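Local coordinates for protein N-alpha-acetyltransferase 35, NatC auxiliary subunit (Saccharomyces cerevisiae, PDB 6YGA) that serves as the auxiliary subunit of the heterotrimeric NatC complex, which acetylates the N-terminal methionine of the L-A virus Gag protein, at residues A91-L96 with K221-I226; E491-A496 with E529-T534; N495-M500 with R521-N526; K563-I568 with A620-K625; K697-I700 with S705-Y708. All blocks are in the same frame, centred on the assembly; numbering follows the deposited sequence.

Following the chain from its N terminus, contact 1 closes a mostly helical excursion of 124 residues by bringing helix 215-231 back onto helix 85-104. It stands apart: its centre lies about 59 Å or more from the centre of every other contact. Contacts 2 and 3 nest, both pairing helix 465-506 with helix 511-564; contact 3 is the inner one, nearer the turn of the hairpin, and Leu531 touches Ile497 between them. At the far end of helix 511-564, contact 4 joins its C-terminal cap to helix 619-653. Contact 5 closes a tight turn after helix 668-701 and meets contact 4 through the Asp623-Lys697 salt bridge and the Phe565-Ile700 packing.

Contact 1: A91-L96 with K221-I226; sequences AIADRL and KHILKI
With its CG1 branch turned anti to the carbonyl carbon (chi1 -74°) and the chain then fully extended to CD1 (chi2 177°), Ile223 sends two methyl groups across to two successive residues of the other helix, Ala93 and Asp94. The shorter branch, CG2, meets the methyl of Ala93, with 3.7 Å between Ile223 CG2 and Ala93 CB. The longer one passes alongside and lies against the backbone: Ile223 CD1 is 3.5 Å from Asp94 N and 3.6 Å from Asp94 CA. Only the first carbon of the Asp94 side chain joins in, its CB standing 3.8 Å from Ile223 CD1. The small Ala93 lets the isoleucine come this close to the helix surface, and the CA atoms of Asp94 and Ile223 are 6.9 Å apart.

The carboxylate of Asp94 is engaged elsewhere, by a hydrogen bond between OD1 and Tyr297 OH and a salt bridge from OD2 to Arg98 one turn further along its own helix. This is helix-on-helix packing between helix 85-104, within the Mak10 family region, and helix 215-231. Helix 142-167 touches both partners, receiving Ile92 and Leu96 from the first and Leu224 from the second.

No hydrogen bond or charge pair links the two segments. Their meeting is a small, buried van der Waals contact in which one branched side chain fits against an alanine methyl and the backbone and CB of Asp94, while the buried carboxylate beside it is balanced by an arginine and a tyrosine hydroxyl, an environment that would probably keep it ionised.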
# COMPACT_ATOMS: atom_id res chain seq x y z
N ALA B 91 -21.34 25.31 9.61
CA ALA B 91 -20.03 24.87 10.09
C ALA B 91 -20.01 23.37 10.34
O ALA B 91 -18.99 22.71 10.10
CB ALA B 91 -19.66 25.64 11.36
N ILE B 92 -21.12 22.81 10.83
CA ILE B 92 -21.21 21.37 11.03
C ILE B 92 -21.10 20.64 9.69
O ILE B 92 -20.33 19.68 9.54
CB ILE B 92 -22.52 21.01 11.76
CG1 ILE B 92 -22.45 21.44 13.23
CG2 ILE B 92 -22.80 19.53 11.68
CD1 ILE B 92 -23.75 21.22 13.98
N ALA B 93 -21.87 21.09 8.69
CA ALA B 93 -21.83 20.43 7.39
C ALA B 93 -20.46 20.58 6.74
O ALA B 93 -19.97 19.64 6.11
CB ALA B 93 -22.92 21.01 6.48
N ASP B 94 -19.83 21.74 6.89
CA ASP B 94 -18.52 21.95 6.29
C ASP B 94 -17.48 20.99 6.85
O ASP B 94 -16.74 20.35 6.09
CB ASP B 94 -18.07 23.40 6.50
CG ASP B 94 -16.59 23.58 6.28
OD1 ASP B 94 -16.13 23.39 5.14
OD2 ASP B 94 -15.89 23.91 7.26
N ARG B 95 -17.41 20.87 8.17
CA ARG B 95 -16.41 20.00 8.78
C ARG B 95 -16.67 18.54 8.42
O ARG B 95 -15.73 17.76 8.23
CB ARG B 95 -16.38 20.19 10.29
CG ARG B 95 -15.53 19.17 11.02
CD ARG B 95 -14.99 19.71 12.33
NE ARG B 95 -14.21 18.71 13.03
CZ ARG B 95 -13.45 18.96 14.09
NH1 ARG B 95 -13.37 20.19 14.58
NH2 ARG B 95 -12.77 17.97 14.66
N LEU B 96 -17.94 18.15 8.31
CA LEU B 96 -18.26 16.78 7.92
C LEU B 96 -17.76 16.48 6.51
O LEU B 96 -17.22 15.39 6.27
CB LEU B 96 -19.77 16.55 8.02
CG LEU B 96 -20.26 15.17 7.58
CD1 LEU B 96 -19.69 14.08 8.48
CD2 LEU B 96 -21.77 15.12 7.57
N LYS B 221 -25.73 26.22 0.70
CA LYS B 221 -26.27 25.82 -0.60
C LYS B 221 -25.25 25.01 -1.39
O LYS B 221 -25.59 23.99 -2.00
CB LYS B 221 -26.71 27.05 -1.39
CG LYS B 221 -27.83 27.85 -0.74
CD LYS B 221 -28.22 29.05 -1.61
CE LYS B 221 -28.68 28.60 -2.99
NZ LYS B 221 -28.90 29.75 -3.91
N HIS B 222 -23.99 25.46 -1.41
CA HIS B 222 -22.96 24.73 -2.15
C HIS B 222 -22.66 23.38 -1.50
O HIS B 222 -22.44 22.39 -2.19
CB HIS B 222 -21.69 25.56 -2.27
CG HIS B 222 -21.75 26.62 -3.33
ND1 HIS B 222 -21.73 27.96 -3.04
CD2 HIS B 222 -21.83 26.53 -4.68
CE1 HIS B 222 -21.79 28.66 -4.16
NE2 HIS B 222 -21.86 27.81 -5.17
N ILE B 223 -22.63 23.35 -0.16
CA ILE B 223 -22.41 22.09 0.55
C ILE B 223 -23.50 21.08 0.19
O ILE B 223 -23.22 19.91 -0.10
CB ILE B 223 -22.35 22.34 2.07
CG1 ILE B 223 -21.03 23.00 2.45
CG2 ILE B 223 -22.53 21.04 2.84
CD1 ILE B 223 -20.92 23.34 3.92
N LEU B 224 -24.75 21.53 0.19
CA LEU B 224 -25.87 20.64 -0.12
C LEU B 224 -25.75 20.06 -1.53
O LEU B 224 -25.98 18.87 -1.73
CB LEU B 224 -27.19 21.38 0.05
CG LEU B 224 -28.33 20.62 0.73
CD1 LEU B 224 -27.92 20.22 2.12
CD2 LEU B 224 -29.57 21.47 0.79
N LYS B 225 -25.38 20.89 -2.50
CA LYS B 225 -25.26 20.40 -3.87
C LYS B 225 -24.06 19.47 -4.02
O LYS B 225 -24.10 18.52 -4.81
CB LYS B 225 -25.14 21.57 -4.85
CG LYS B 225 -26.38 22.45 -4.94
CD LYS B 225 -26.19 23.53 -6.00
CE LYS B 225 -27.46 24.34 -6.20
NZ LYS B 225 -27.30 25.37 -7.27
N ILE B 226 -22.98 19.73 -3.27
CA ILE B 226 -21.83 18.84 -3.28
C ILE B 226 -22.23 17.45 -2.79
O ILE B 226 -21.88 16.43 -3.39
CB ILE B 226 -20.68 19.42 -2.43
CG1 ILE B 226 -19.98 20.57 -3.17
CG2 ILE B 226 -19.67 18.35 -2.07
CD1 ILE B 226 -18.82 21.16 -2.40

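Contact 2: E491-A496 with E529-T534; sequences ESNINA and EQLQAT
Ile494 and Leu531 slide past each other in opposite directions, each reaching beyond the other toward the opposing helix. The flank of the isoleucine does the touching: Ile494 CG1 lies 3.8 Å from Leu531 CB. With CG anti to the carbonyl carbon (chi1 -77°), Leu531 carries its branched end past Ile494 to Asn493. There the two side chains cross at about a right angle, with Asn493 CB 3.9 Å from Leu531 CD2 and 4.0 Å from Leu531 CD1, so the methyls pack on the aliphatic root of the asparagine.

The backbones beneath are two limbs of a long antiparallel helical hairpin, helix 465-506 and helix 511-564, within the TPR-like region. Here the local axes run at 146° to one another and approach to 9.9 Å.

Gln532 meets the same isoleucine from a direction roughly perpendicular to that of Leu531, and the two side chains, Gln532 and Ile494, cross at about a right angle. The glutamine chain bends at chi2 (-70°), which folds the amide back over the isoleucine; Gln532 NE2 is 3.7 Å from both Ile494 CG2 and Ile494 CD1. Met528 and Lys535 add to the surroundings of Ile494. Lys535 also forms a salt bridge with Glu491, a charged link between the two limbs beside the apolar pair. Leu531 in turn packs on Ile490 and on Ala373 of a neighbouring loop.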
# COMPACT_ATOMS: atom_id res chain seq x y z
N GLU B 491 6.37 -8.40 -41.88
CA GLU B 491 6.80 -7.89 -43.18
C GLU B 491 6.81 -8.99 -44.22
O GLU B 491 6.48 -8.76 -45.39
CB GLU B 491 8.18 -7.24 -43.05
CG GLU B 491 8.15 -5.72 -43.07
CD GLU B 491 7.82 -5.17 -44.45
OE1 GLU B 491 8.26 -5.77 -45.45
OE2 GLU B 491 7.14 -4.13 -44.53
N SER B 492 7.18 -10.21 -43.82
CA SER B 492 7.14 -11.34 -44.74
C SER B 492 5.72 -11.62 -45.22
O SER B 492 5.50 -11.91 -46.40
CB SER B 492 7.74 -12.58 -44.07
OG SER B 492 7.42 -13.76 -44.79
N ASN B 493 4.74 -11.51 -44.32
CA ASN B 493 3.35 -11.70 -44.72
C ASN B 493 2.88 -10.57 -45.62
O ASN B 493 2.12 -10.79 -46.57
CB ASN B 493 2.45 -11.82 -43.49
CG ASN B 493 2.75 -13.05 -42.65
OD1 ASN B 493 3.32 -14.03 -43.15
ND2 ASN B 493 2.36 -13.02 -41.39
N ILE B 494 3.30 -9.33 -45.33
CA ILE B 494 2.94 -8.20 -46.17
C ILE B 494 3.52 -8.36 -47.57
O ILE B 494 2.83 -8.14 -48.57
CB ILE B 494 3.40 -6.88 -45.52
CG1 ILE B 494 2.59 -6.59 -44.25
CG2 ILE B 494 3.28 -5.72 -46.50
CD1 ILE B 494 3.02 -5.32 -43.52
N ASN B 495 4.79 -8.78 -47.66
CA ASN B 495 5.42 -8.94 -48.97
C ASN B 495 4.80 -10.07 -49.76
O ASN B 495 4.75 -10.01 -51.00
CB ASN B 495 6.92 -9.16 -48.81
CG ASN B 495 7.67 -7.88 -48.47
OD1 ASN B 495 7.28 -6.79 -48.89
ND2 ASN B 495 8.76 -8.01 -47.72
N ALA B 496 4.31 -11.12 -49.08
CA ALA B 496 3.64 -12.21 -49.79
C ALA B 496 2.39 -11.71 -50.50
O ALA B 496 2.11 -12.11 -51.64
CB ALA B 496 3.29 -13.33 -48.81
N GLU B 529 -4.96 -4.84 -43.84
CA GLU B 529 -5.13 -3.70 -42.94
C GLU B 529 -4.61 -4.00 -41.54
O GLU B 529 -3.97 -3.16 -40.91
CB GLU B 529 -6.60 -3.28 -42.90
CG GLU B 529 -6.89 -2.07 -42.04
CD GLU B 529 -8.35 -1.66 -42.10
OE1 GLU B 529 -9.10 -2.22 -42.93
OE2 GLU B 529 -8.75 -0.77 -41.31
N GLN B 530 -4.87 -5.22 -41.05
CA GLN B 530 -4.38 -5.59 -39.72
C GLN B 530 -2.87 -5.77 -39.71
O GLN B 530 -2.21 -5.43 -38.73
CB GLN B 530 -5.08 -6.86 -39.24
CG GLN B 530 -4.67 -7.29 -37.85
CD GLN B 530 -5.00 -6.24 -36.80
OE1 GLN B 530 -6.16 -5.94 -36.56
NE2 GLN B 530 -3.96 -5.68 -36.19
N LEU B 531 -2.31 -6.32 -40.79
CA LEU B 531 -0.85 -6.46 -40.88
C LEU B 531 -0.16 -5.11 -40.82
O LEU B 531 0.84 -4.95 -40.12
CB LEU B 531 -0.47 -7.21 -42.15
CG LEU B 531 -0.67 -8.73 -42.16
CD1 LEU B 531 -0.58 -9.27 -43.58
CD2 LEU B 531 0.35 -9.40 -41.26
N GLN B 532 -0.67 -4.12 -41.56
CA GLN B 532 -0.07 -2.80 -41.52
C GLN B 532 -0.19 -2.19 -40.13
O GLN B 532 0.76 -1.58 -39.63
CB GLN B 532 -0.72 -1.89 -42.56
CG GLN B 532 -0.47 -2.31 -44.00
CD GLN B 532 0.96 -2.11 -44.44
OE1 GLN B 532 1.73 -1.39 -43.80
NE2 GLN B 532 1.34 -2.73 -45.55
N ALA B 533 -1.35 -2.35 -39.49
CA ALA B 533 -1.53 -1.79 -38.15
C ALA B 533 -0.60 -2.47 -37.15
O ALA B 533 0.02 -1.80 -36.32
CB ALA B 533 -2.99 -1.93 -37.72
N THR B 534 -0.49 -3.79 -37.23
CA THR B 534 0.43 -4.51 -36.36
C THR B 534 1.88 -4.11 -36.64
O THR B 534 2.67 -3.93 -35.71
CB THR B 534 0.24 -6.02 -36.53
OG1 THR B 534 -1.06 -6.39 -36.06
CG2 THR B 534 1.29 -6.80 -35.75

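Contact 3: N495-M500 with R521-N526; sequences NAIHSM and RFAMDN
Apolar packing makes this contact, and Ile497 supplies one side of it. Its two branches go to different partners. With CG1 anti to the carbonyl carbon (chi1 -64°), the long branch runs to Ala523, placing Ile497 CD1 3.7 Å and Ile497 CG1 3.8 Å from Ala523 CB. The short branch meets Met524, a selenomethionine in the crystal: Ile497 CG2 and Met524 SE are 3.7 Å apart. That side chain is bent at both chi2 and chi3, which brings the selenium back to the isoleucine, the two chains crossing obliquely. With alanine as the facing residue, the CA atoms of Ile497 and Ala523 stand 6.8 Å apart.

These residues belong to the two limbs of an antiparallel helical hairpin, helix 465-506 and helix 511-564, and the contact sits a few helical turns short of the hairpin's tip. Further packing continues along the same interface: Ile497 and Met500 both touch Tyr520, and Met500 also reaches Leu516.

No hydrogen bond joins these two segments; the polar interactions here lie within each one. On the first, Ser499 OG donates to Ala496 O at 2.7 Å, the donor tilted 31° out of the carbonyl plane; the hydroxyl is thereby tied to its own helix. On the second, Arg521 and Asp525 form a long ion pair, 3.7 Å between NE and OD2; the carboxylate oxygen sits off the plane of the guanidinium, so the pair is one of charges without a directed hydrogen bond. The second helix widens to a pi-type turn at 524-526, directly after Ala523.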
# COMPACT_ATOMS: atom_id res chain seq x y z
N ASN B 495 4.79 -8.78 -47.66
CA ASN B 495 5.42 -8.94 -48.97
C ASN B 495 4.80 -10.07 -49.76
O ASN B 495 4.75 -10.01 -51.00
CB ASN B 495 6.92 -9.16 -48.81
CG ASN B 495 7.67 -7.88 -48.47
OD1 ASN B 495 7.28 -6.79 -48.89
ND2 ASN B 495 8.76 -8.01 -47.72
N ALA B 496 4.31 -11.12 -49.08
CA ALA B 496 3.64 -12.21 -49.79
C ALA B 496 2.39 -11.71 -50.50
O ALA B 496 2.11 -12.11 -51.64
CB ALA B 496 3.29 -13.33 -48.81
N ILE B 497 1.63 -10.82 -49.85
CA ILE B 497 0.48 -10.21 -50.51
C ILE B 497 0.93 -9.31 -51.65
O ILE B 497 0.31 -9.28 -52.72
CB ILE B 497 -0.37 -9.44 -49.48
CG1 ILE B 497 -0.96 -10.40 -48.45
CG2 ILE B 497 -1.46 -8.65 -50.17
CD1 ILE B 497 -1.76 -9.72 -47.34
N HIS B 498 2.03 -8.57 -51.45
CA HIS B 498 2.54 -7.71 -52.52
C HIS B 498 3.01 -8.52 -53.72
O HIS B 498 2.82 -8.11 -54.87
CB HIS B 498 3.69 -6.84 -52.00
CG HIS B 498 3.24 -5.64 -51.21
ND1 HIS B 498 4.00 -5.08 -50.22
CD2 HIS B 498 2.11 -4.90 -51.29
CE1 HIS B 498 3.36 -4.05 -49.70
NE2 HIS B 498 2.21 -3.92 -50.34
N SER B 499 3.62 -9.68 -53.47
CA SER B 499 4.11 -10.51 -54.57
C SER B 499 2.96 -11.04 -55.42
O SER B 499 3.14 -11.24 -56.63
CB SER B 499 4.94 -11.67 -54.02
OG SER B 499 4.12 -12.59 -53.30
N MSE B 500 1.79 -11.26 -54.83
CA MSE B 500 0.62 -11.69 -55.58
C MSE B 500 0.21 -10.63 -56.59
O MSE B 500 -0.15 -10.94 -57.73
CB MSE B 500 -0.55 -12.00 -54.65
CG MSE B 500 -0.46 -13.35 -53.94
SE MSE B 500 -2.02 -13.71 -52.83
CE MSE B 500 -1.60 -15.54 -52.30
N ARG B 521 -7.51 -10.78 -53.46
CA ARG B 521 -8.54 -9.88 -52.98
C ARG B 521 -8.94 -10.20 -51.54
O ARG B 521 -9.16 -9.30 -50.73
CB ARG B 521 -9.77 -9.93 -53.89
CG ARG B 521 -10.82 -8.89 -53.55
CD ARG B 521 -12.13 -9.14 -54.26
NE ARG B 521 -13.01 -7.98 -54.16
CZ ARG B 521 -12.98 -6.95 -55.00
NH1 ARG B 521 -12.11 -6.96 -56.00
NH2 ARG B 521 -13.81 -5.93 -54.84
N PHE B 522 -9.04 -11.49 -51.21
CA PHE B 522 -9.36 -11.88 -49.84
C PHE B 522 -8.30 -11.39 -48.87
O PHE B 522 -8.62 -10.88 -47.79
CB PHE B 522 -9.52 -13.40 -49.75
CG PHE B 522 -9.57 -13.92 -48.34
CD1 PHE B 522 -10.75 -13.92 -47.62
CD2 PHE B 522 -8.42 -14.41 -47.73
CE1 PHE B 522 -10.79 -14.40 -46.32
CE2 PHE B 522 -8.45 -14.89 -46.43
CZ PHE B 522 -9.64 -14.89 -45.73
N ALA B 523 -7.02 -11.54 -49.23
CA ALA B 523 -5.95 -11.10 -48.35
C ALA B 523 -6.03 -9.60 -48.09
O ALA B 523 -5.90 -9.15 -46.95
CB ALA B 523 -4.59 -11.48 -48.94
N MSE B 524 -6.25 -8.82 -49.14
CA MSE B 524 -6.36 -7.37 -49.00
C MSE B 524 -7.56 -6.98 -48.16
O MSE B 524 -7.49 -6.04 -47.36
CB MSE B 524 -6.45 -6.71 -50.38
CG MSE B 524 -5.20 -6.88 -51.22
SE MSE B 524 -3.71 -5.80 -50.57
CE MSE B 524 -4.22 -4.09 -51.34
N ASP B 525 -8.67 -7.70 -48.33
CA ASP B 525 -9.89 -7.36 -47.62
C ASP B 525 -9.90 -7.85 -46.18
O ASP B 525 -10.56 -7.25 -45.33
CB ASP B 525 -11.11 -7.93 -48.36
CG ASP B 525 -11.36 -7.25 -49.69
OD1 ASP B 525 -10.90 -6.10 -49.87
OD2 ASP B 525 -12.03 -7.86 -50.55
N ASN B 526 -9.16 -8.92 -45.87
CA ASN B 526 -9.25 -9.56 -44.57
C ASN B 526 -7.96 -9.54 -43.75
O ASN B 526 -8.03 -9.75 -42.54
CB ASN B 526 -9.70 -11.03 -44.72
CG ASN B 526 -11.14 -11.16 -45.18
OD1 ASN B 526 -11.48 -10.84 -46.32
ND2 ASN B 526 -11.99 -11.65 -44.29

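Contact 4: K563-I568 with A620-K625; sequences KSFGLI and AAFDIK
Ser564 and Phe565 meet Phe622 where helix 511-564 ends in a Schellman motif, Gly566 leaving the helix with positive phi (78°) while its N bonds back to Lys563 O. The CA atoms of Ser564 and Phe622 remain 9.1 Å apart, and the gap is bridged by a long reach from the phenylalanine of helix 619-653. Phe622 extends its ring with CG anti to the backbone N (chi1 175°) and drives its edge into the face of Phe565, a T-shaped pair with planes at 87° and centroids 5.1 Å apart. Phe622 CZ and CE1 both lie 3.6 Å from Phe565 CZ, with Phe622 CZ over the face of that ring, offset toward its rim. Another part of the same edge leans on the serine, Phe622 CE2 standing 3.9 Å from Ser564 CB.

The hydroxyl of Ser564 is used elsewhere, bonded to Ala560 O and to Ile615 N of a nearby loop. Beyond the rings, Phe565 also packs on Leu696 and Ile700 of helix 668-701.

Across the two segments the contact is entirely apolar; the ring C-H edge set against a pi face gives it a weak electrostatic attraction with directional preference.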
# COMPACT_ATOMS: atom_id res chain seq x y z
N LYS B 563 32.85 3.57 -10.41
CA LYS B 563 33.71 2.53 -9.84
C LYS B 563 35.15 2.67 -10.33
O LYS B 563 36.08 2.38 -9.58
CB LYS B 563 33.17 1.14 -10.15
CG LYS B 563 34.08 0.04 -9.63
CD LYS B 563 33.49 -1.34 -9.73
CE LYS B 563 34.46 -2.36 -9.12
NZ LYS B 563 34.04 -3.76 -9.35
N SER B 564 35.34 3.12 -11.57
CA SER B 564 36.70 3.32 -12.07
C SER B 564 37.47 4.33 -11.22
O SER B 564 38.69 4.22 -11.07
CB SER B 564 36.68 3.78 -13.53
OG SER B 564 36.08 2.81 -14.36
N PHE B 565 36.78 5.32 -10.66
CA PHE B 565 37.41 6.29 -9.76
C PHE B 565 37.44 5.81 -8.32
O PHE B 565 37.91 6.55 -7.45
CB PHE B 565 36.69 7.63 -9.84
CG PHE B 565 37.02 8.43 -11.07
CD1 PHE B 565 38.11 9.28 -11.09
CD2 PHE B 565 36.22 8.35 -12.21
CE1 PHE B 565 38.42 10.03 -12.22
CE2 PHE B 565 36.52 9.09 -13.33
CZ PHE B 565 37.62 9.93 -13.34
N GLY B 566 36.95 4.60 -8.05
CA GLY B 566 36.92 4.04 -6.71
C GLY B 566 35.84 4.56 -5.80
O GLY B 566 35.95 4.40 -4.58
N LEU B 567 34.78 5.15 -6.34
CA LEU B 567 33.76 5.77 -5.50
C LEU B 567 32.62 4.84 -5.13
O LEU B 567 31.92 5.09 -4.15
CB LEU B 567 33.19 7.01 -6.18
CG LEU B 567 34.20 8.13 -6.41
CD1 LEU B 567 33.50 9.35 -6.93
CD2 LEU B 567 34.94 8.44 -5.12
N ILE B 568 32.42 3.76 -5.90
CA ILE B 568 31.34 2.82 -5.63
C ILE B 568 31.78 1.44 -6.07
O ILE B 568 32.65 1.28 -6.93
CB ILE B 568 30.02 3.24 -6.33
CG1 ILE B 568 28.82 2.57 -5.67
CG2 ILE B 568 30.07 2.91 -7.82
CD1 ILE B 568 27.50 3.02 -6.22
N ALA B 620 47.29 8.48 -18.83
CA ALA B 620 46.79 8.85 -20.15
C ALA B 620 45.89 7.77 -20.74
O ALA B 620 44.91 8.07 -21.42
CB ALA B 620 47.96 9.15 -21.09
N ALA B 621 46.22 6.50 -20.49
CA ALA B 621 45.38 5.42 -20.99
C ALA B 621 44.00 5.45 -20.34
O ALA B 621 42.99 5.22 -21.00
CB ALA B 621 46.06 4.07 -20.75
N PHE B 622 43.96 5.75 -19.04
CA PHE B 622 42.68 5.93 -18.36
C PHE B 622 41.87 7.06 -18.99
O PHE B 622 40.65 6.95 -19.16
CB PHE B 622 42.91 6.19 -16.87
CG PHE B 622 41.67 6.50 -16.09
CD1 PHE B 622 41.23 7.80 -15.96
CD2 PHE B 622 40.94 5.49 -15.48
CE1 PHE B 622 40.08 8.09 -15.24
CE2 PHE B 622 39.80 5.77 -14.76
CZ PHE B 622 39.37 7.08 -14.64
N ASP B 623 42.54 8.17 -19.33
CA ASP B 623 41.83 9.33 -19.84
C ASP B 623 41.17 9.05 -21.18
O ASP B 623 40.06 9.53 -21.45
CB ASP B 623 42.78 10.52 -19.95
CG ASP B 623 43.16 11.09 -18.61
OD1 ASP B 623 42.25 11.44 -17.83
OD2 ASP B 623 44.37 11.18 -18.32
N ILE B 624 41.83 8.28 -22.04
CA ILE B 624 41.27 7.99 -23.36
C ILE B 624 40.05 7.09 -23.24
O ILE B 624 39.04 7.29 -23.93
CB ILE B 624 42.35 7.39 -24.28
CG1 ILE B 624 43.40 8.45 -24.61
CG2 ILE B 624 41.71 6.82 -25.54
CD1 ILE B 624 44.47 7.97 -25.56
N LYS B 625 40.12 6.07 -22.38
CA LYS B 625 38.97 5.19 -22.21
C LYS B 625 37.81 5.90 -21.54
O LYS B 625 36.65 5.64 -21.85
CB LYS B 625 39.37 3.94 -21.42
CG LYS B 625 40.21 2.95 -22.22
CD LYS B 625 40.22 1.58 -21.55
CE LYS B 625 40.86 0.53 -22.44
NZ LYS B 625 40.79 -0.83 -21.84

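Contact 5: K697-I700 with S705-Y708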
# COMPACT_ATOMS: atom_id res chain seq x y z
N LYS B 697 38.25 14.46 -11.85
CA LYS B 697 39.56 14.79 -12.39
C LYS B 697 40.30 15.76 -11.47
O LYS B 697 41.51 15.61 -11.23
CB LYS B 697 39.43 15.37 -13.79
CG LYS B 697 39.06 14.35 -14.86
CD LYS B 697 38.87 15.01 -16.21
CE LYS B 697 38.72 13.99 -17.32
NZ LYS B 697 39.95 13.18 -17.51
N LYS B 698 39.59 16.76 -10.94
CA LYS B 698 40.21 17.67 -9.98
C LYS B 698 40.56 16.95 -8.68
O LYS B 698 41.55 17.28 -8.03
CB LYS B 698 39.28 18.85 -9.69
CG LYS B 698 38.94 19.72 -10.90
CD LYS B 698 38.10 20.91 -10.49
CE LYS B 698 38.83 21.79 -9.49
NZ LYS B 698 40.09 22.35 -10.07
N ASN B 699 39.75 15.96 -8.30
CA ASN B 699 39.92 15.32 -7.00
C ASN B 699 41.17 14.44 -6.97
O ASN B 699 41.88 14.40 -5.96
CB ASN B 699 38.68 14.49 -6.65
CG ASN B 699 38.47 14.35 -5.15
OD1 ASN B 699 38.68 15.30 -4.39
ND2 ASN B 699 38.07 13.17 -4.72
N ILE B 700 41.46 13.74 -8.08
CA ILE B 700 42.65 12.90 -8.14
C ILE B 700 43.91 13.75 -8.01
O ILE B 700 44.89 13.33 -7.38
CB ILE B 700 42.65 12.07 -9.44
CG1 ILE B 700 41.71 10.86 -9.30
CG2 ILE B 700 44.05 11.62 -9.81
CD1 ILE B 700 41.81 9.86 -10.43
N SER B 705 41.83 14.83 -1.00
CA SER B 705 40.61 14.69 -1.77
C SER B 705 39.40 14.57 -0.84
O SER B 705 39.51 14.12 0.30
CB SER B 705 40.69 13.48 -2.69
OG SER B 705 41.81 13.59 -3.56
N HIS B 706 38.25 14.98 -1.35
CA HIS B 706 37.01 14.85 -0.60
C HIS B 706 36.56 13.39 -0.55
O HIS B 706 36.95 12.56 -1.37
CB HIS B 706 35.90 15.70 -1.21
CG HIS B 706 35.96 17.14 -0.81
ND1 HIS B 706 36.64 18.09 -1.54
CD2 HIS B 706 35.42 17.79 0.25
CE1 HIS B 706 36.52 19.27 -0.95
NE2 HIS B 706 35.78 19.11 0.14
N GLU B 707 35.71 13.10 0.43
CA GLU B 707 35.11 11.79 0.59
C GLU B 707 33.67 11.86 0.09
O GLU B 707 32.85 12.58 0.67
CB GLU B 707 35.16 11.35 2.06
CG GLU B 707 35.41 9.87 2.27
CD GLU B 707 35.39 9.47 3.73
OE1 GLU B 707 35.51 10.37 4.60
OE2 GLU B 707 35.23 8.27 4.02
N TYR B 708 33.38 11.13 -0.98
CA TYR B 708 32.07 11.17 -1.63
C TYR B 708 31.30 9.88 -1.40
O TYR B 708 31.87 8.81 -1.22
CB TYR B 708 32.21 11.40 -3.14
CG TYR B 708 32.84 12.73 -3.52
CD1 TYR B 708 32.08 13.89 -3.53
CD2 TYR B 708 34.17 12.81 -3.88
CE1 TYR B 708 32.64 15.10 -3.88
CE2 TYR B 708 34.75 14.01 -4.23
CZ TYR B 708 33.98 15.15 -4.23
OH TYR B 708 34.55 16.35 -4.58
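Asn699 puts its amide at the edge of the Tyr708 ring, near the ring plane, with the two planes turned 74° apart. Asn699 ND2 comes 3.5 Å from Tyr708 CE2, and the side chains slide past each other in opposite directions. Ser705 CB stands above the amide plane, toward its oxygen and nitrogen end, 3.2 Å from Asn699 OD1 and 3.3 Å from Asn699 ND2. The His706 ring has the same oxygen near its plane, at its edge, but its nearest side-chain atom, CB, is 4.2 Å from Asn699 OD1.

The backbone of His706 holds the amide oxygen. Its N donates to Asn699 OD1 at 3.1 Å, with an N-H...O angle of 150°, meeting the oxygen in the carbonyl plane on a lone pair. The torsion chi1 of -153° swings the asparagine out from its helix to the returning chain, where it bonds as a side-chain link between helix and turn. Ser705 OG, meanwhile, lies 2.5 Å from Asn699 O, a doubtfully short separation. It is also hydrogen-bonded with Asn702 O, and which carbonyl takes the proton is not settled.

The contact lies at the surface, where the chain leaves helix 668-701, turns back on itself and enters strand 708-713. That strand pairs antiparallel with strand 724-729, and Tyr708 packs on Leu727 and Ile729 of it, while Glu707 joins Lys730 through both backbone and side chain. On the helical side, Lys697 bridges to Asp623 of helix 619-653, so the C-terminal hairpin is joined to the end of one helix that is itself tied to its predecessor.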